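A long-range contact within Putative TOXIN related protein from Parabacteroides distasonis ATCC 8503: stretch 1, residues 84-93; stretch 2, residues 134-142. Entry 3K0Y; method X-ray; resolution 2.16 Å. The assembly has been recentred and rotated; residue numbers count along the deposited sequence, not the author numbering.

Stretch 1 84-93: ILTKSIAKNE
Stretch 2 134-142: HFINLIQPD

Two segments of one chain, at least 47 residues apart in sequence wherever they touch, bury 550 Å² between them. Strand 135-139 is met by a strand that enters from earlier in the chain and includes T86 and K87, and the N-to-C directions of the two differ by 38°, so they run broadly the same way but cross at 38°. Their axes come no nearer than 7.6 Å. The backbones draw close further along, where the CA of I89 lies 5.2 Å from the CA of L138 and the CA of A90 lies 5.3 Å from the CA of I139; these pairs set the register.

I89 has the most surface covered, 77 Å². Its backbone is extended (phi/psi -56/132), its CA-to-CB bond points sideways, and chi1 and chi2 are m and t (-73° and 165°). In this rotamer I89 CG1 comes within 3.9 Å of L138 CD2, an apolar contact with a side chain that is itself t, p. I89 CG2 lies 4.2 Å from the CA of I139 and also 4.2 Å from OE1 of Q140, whose chi1 and chi2 are m and t. The main chain is engaged too: I89 CA approaches L138 O at 3.4 Å, with 132° at the hydrogen, a CA-H...O contact. L138 O also accepts a hydrogen bond from A90 N at 2.9 Å, with an N-H...O angle of 159°, the one direct backbone hydrogen bond between the stretches. A90 (-87/163) points its CB toward the other strand, 4.1 Å from I139 CG2 and 3.6 Å from N137 OD1.

Water fills the gaps in this pairing. Water 1 donates to S88 O (2.7 Å) and to N137 OD1 (3.0 Å) and accepts from L138 N (3.1 Å). Water 2 donates to A90 O at a short 2.4 Å and accepts from Q140 N at 3.0 Å. Each thus links a carbonyl of the first stretch to an amide of the second.

N92, with 63 Å² covered, extends the contact beyond the strands. Its backbone is at -62/142 and its CA-to-CB bond is sideways, but chi1 t (-175°) and chi2 20° bring the amide end nearer. N92 CB packs 3.7 Å from Q140 O. N92 ND2 is 3.1 Å from P141 O, yet the angle is too poor for a hydrogen bond, so proximity alone describes this pair.

K87 (-135/163) has nearly as much covered, 61 Å², from a CA-to-CB bond directed toward the second strand. Its m, t, p, t chain (-66°, 174°, 78°, 171°) carries NZ to two oxygen acceptors: K87 NZ donates to I136 O at 2.7 Å and to N137 OD1 at 3.2 Å. N137, with chi1 m and chi2 -77°, therefore receives both the lysine and water 1 on one oxygen. K87 NZ also lies 3.7 Å from F135 CE1, oblique to the ring. Nearby, L85 (t, p) places CD2 4.2 Å from I136 CB.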

# COMPACT_ATOMS: atom_id res chain seq x y z
N ILE A 84 -2.20 8.14 3.06
CA ILE A 84 -1.42 7.00 3.44
C ILE A 84 -0.14 7.10 2.58
O ILE A 84 -0.22 7.35 1.38
CB ILE A 84 -2.19 5.69 3.17
CG1 ILE A 84 -3.36 5.56 4.13
CG2 ILE A 84 -1.25 4.47 3.23
CD1 ILE A 84 -4.39 4.47 3.76
N LEU A 85 1.02 6.93 3.19
CA LEU A 85 2.26 6.89 2.42
C LEU A 85 2.11 5.89 1.23
O LEU A 85 1.88 4.70 1.45
CB LEU A 85 3.43 6.48 3.31
CG LEU A 85 4.75 6.29 2.59
CD1 LEU A 85 5.28 7.75 2.01
CD2 LEU A 85 5.79 5.66 3.48
N THR A 86 2.24 6.39 0.01
CA THR A 86 2.06 5.62 -1.22
C THR A 86 3.31 5.69 -2.09
O THR A 86 3.71 6.76 -2.48
CB THR A 86 0.80 6.11 -1.97
OG1 THR A 86 -0.32 6.01 -1.05
CG2 THR A 86 0.54 5.23 -3.21
N LYS A 87 3.92 4.54 -2.38
CA LYS A 87 5.18 4.48 -3.05
C LYS A 87 5.16 3.43 -4.14
O LYS A 87 4.35 2.50 -4.12
CB LYS A 87 6.27 4.15 -2.05
CG LYS A 87 6.47 5.26 -1.02
CD LYS A 87 7.48 4.84 0.08
CE LYS A 87 8.83 4.94 -0.38
NZ LYS A 87 9.78 4.75 0.71
N SER A 88 6.12 3.50 -5.05
CA SER A 88 6.26 2.41 -5.96
C SER A 88 7.33 1.48 -5.42
O SER A 88 7.94 1.77 -4.37
CB SER A 88 6.44 2.90 -7.38
OG SER A 88 7.56 3.65 -7.41
N ILE A 89 7.40 0.30 -6.02
CA ILE A 89 8.43 -0.70 -5.69
C ILE A 89 9.83 -0.02 -5.85
O ILE A 89 10.09 0.61 -6.87
CB ILE A 89 8.27 -1.96 -6.57
CG1 ILE A 89 7.04 -2.80 -6.14
CG2 ILE A 89 9.54 -2.87 -6.49
CD1 ILE A 89 6.59 -3.86 -7.15
N ALA A 90 10.73 -0.17 -4.87
CA ALA A 90 12.04 0.50 -4.95
C ALA A 90 13.09 -0.33 -5.71
O ALA A 90 12.94 -1.55 -5.94
CB ALA A 90 12.54 0.87 -3.56
N LYS A 91 14.17 0.31 -6.13
CA LYS A 91 15.18 -0.39 -6.89
C LYS A 91 15.89 -1.42 -5.98
O LYS A 91 16.19 -1.13 -4.81
CB LYS A 91 16.19 0.62 -7.45
N ASN A 92 16.14 -2.61 -6.51
CA ASN A 92 16.96 -3.58 -5.82
C ASN A 92 18.35 -2.93 -5.69
O ASN A 92 18.78 -2.18 -6.58
CB ASN A 92 17.01 -4.95 -6.56
CG ASN A 92 17.76 -6.03 -5.78
OD1 ASN A 92 17.91 -5.90 -4.58
ND2 ASN A 92 18.22 -7.10 -6.45
N GLU A 93 19.00 -3.14 -4.55
CA GLU A 93 20.35 -2.62 -4.34
C GLU A 93 21.27 -3.75 -4.01
O GLU A 93 22.39 -3.54 -3.56
CB GLU A 93 20.37 -1.55 -3.23
CG GLU A 93 19.59 -0.30 -3.58
CD GLU A 93 20.37 0.67 -4.43
OE1 GLU A 93 21.43 0.28 -4.96
OE2 GLU A 93 19.93 1.83 -4.57
N HIS A 134 11.42 6.67 9.84
CA HIS A 134 11.67 5.31 9.37
C HIS A 134 11.45 5.24 7.84
O HIS A 134 10.58 5.90 7.33
CB HIS A 134 10.74 4.33 10.06
CG HIS A 134 10.91 4.26 11.55
ND1 HIS A 134 10.47 3.19 12.29
CD2 HIS A 134 11.43 5.15 12.44
CE1 HIS A 134 10.75 3.41 13.57
NE2 HIS A 134 11.34 4.59 13.68
N PHE A 135 12.27 4.43 7.15
CA PHE A 135 12.22 4.25 5.69
C PHE A 135 11.48 2.95 5.42
O PHE A 135 11.90 1.92 5.91
CB PHE A 135 13.65 4.13 5.21
CG PHE A 135 13.87 4.31 3.73
CD1 PHE A 135 13.07 5.15 2.96
CD2 PHE A 135 15.00 3.76 3.15
CE1 PHE A 135 13.34 5.39 1.62
CE2 PHE A 135 15.31 3.97 1.80
CZ PHE A 135 14.46 4.81 1.02
N ILE A 136 10.42 3.01 4.61
CA ILE A 136 9.45 1.92 4.40
C ILE A 136 9.49 1.61 2.91
O ILE A 136 9.26 2.50 2.09
CB ILE A 136 7.99 2.37 4.75
CG1 ILE A 136 7.89 2.98 6.14
CG2 ILE A 136 7.02 1.24 4.71
CD1 ILE A 136 8.31 1.96 7.25
N ASN A 137 9.78 0.37 2.55
CA ASN A 137 9.86 0.01 1.13
C ASN A 137 9.40 -1.41 0.80
O ASN A 137 9.34 -2.28 1.64
CB ASN A 137 11.30 0.13 0.64
CG ASN A 137 11.74 1.56 0.50
OD1 ASN A 137 11.38 2.23 -0.46
ND2 ASN A 137 12.50 2.03 1.47
N LEU A 138 9.14 -1.61 -0.47
CA LEU A 138 8.83 -2.93 -1.01
C LEU A 138 9.79 -3.13 -2.18
O LEU A 138 9.84 -2.28 -3.07
CB LEU A 138 7.40 -2.95 -1.52
CG LEU A 138 6.86 -4.32 -1.93
CD1 LEU A 138 6.63 -5.16 -0.69
CD2 LEU A 138 5.56 -4.13 -2.75
N ILE A 139 10.55 -4.22 -2.15
CA ILE A 139 11.54 -4.51 -3.19
C ILE A 139 11.43 -5.90 -3.75
O ILE A 139 10.83 -6.80 -3.14
CB ILE A 139 12.95 -4.33 -2.69
CG1 ILE A 139 13.34 -5.41 -1.68
CG2 ILE A 139 13.10 -2.90 -2.11
CD1 ILE A 139 14.82 -5.31 -1.24
N GLN A 140 11.99 -6.07 -4.94
CA GLN A 140 12.06 -7.42 -5.55
C GLN A 140 13.49 -7.91 -5.47
O GLN A 140 14.33 -7.41 -6.22
CB GLN A 140 11.66 -7.36 -7.03
CG GLN A 140 10.21 -7.08 -7.30
CD GLN A 140 9.96 -6.85 -8.77
OE1 GLN A 140 10.40 -5.84 -9.33
NE2 GLN A 140 9.24 -7.75 -9.40
N PRO A 141 13.79 -8.87 -4.59
CA PRO A 141 15.18 -9.30 -4.59
C PRO A 141 15.69 -9.91 -5.92
O PRO A 141 16.84 -9.89 -6.15
CB PRO A 141 15.20 -10.39 -3.50
CG PRO A 141 13.83 -10.80 -3.38
CD PRO A 141 13.03 -9.61 -3.59
N ASP A 142 14.83 -10.49 -6.75
CA ASP A 142 15.25 -11.10 -8.02
C ASP A 142 14.07 -11.01 -8.97
O ASP A 142 13.26 -11.94 -9.07
CB ASP A 142 15.64 -12.58 -7.80
CG ASP A 142 16.26 -13.23 -9.05
OD1 ASP A 142 16.15 -12.60 -10.13
OD2 ASP A 142 16.87 -14.34 -8.93
O HOH W 1 9.05 1.05 -2.01
O HOH W 2 13.27 -3.88 -6.51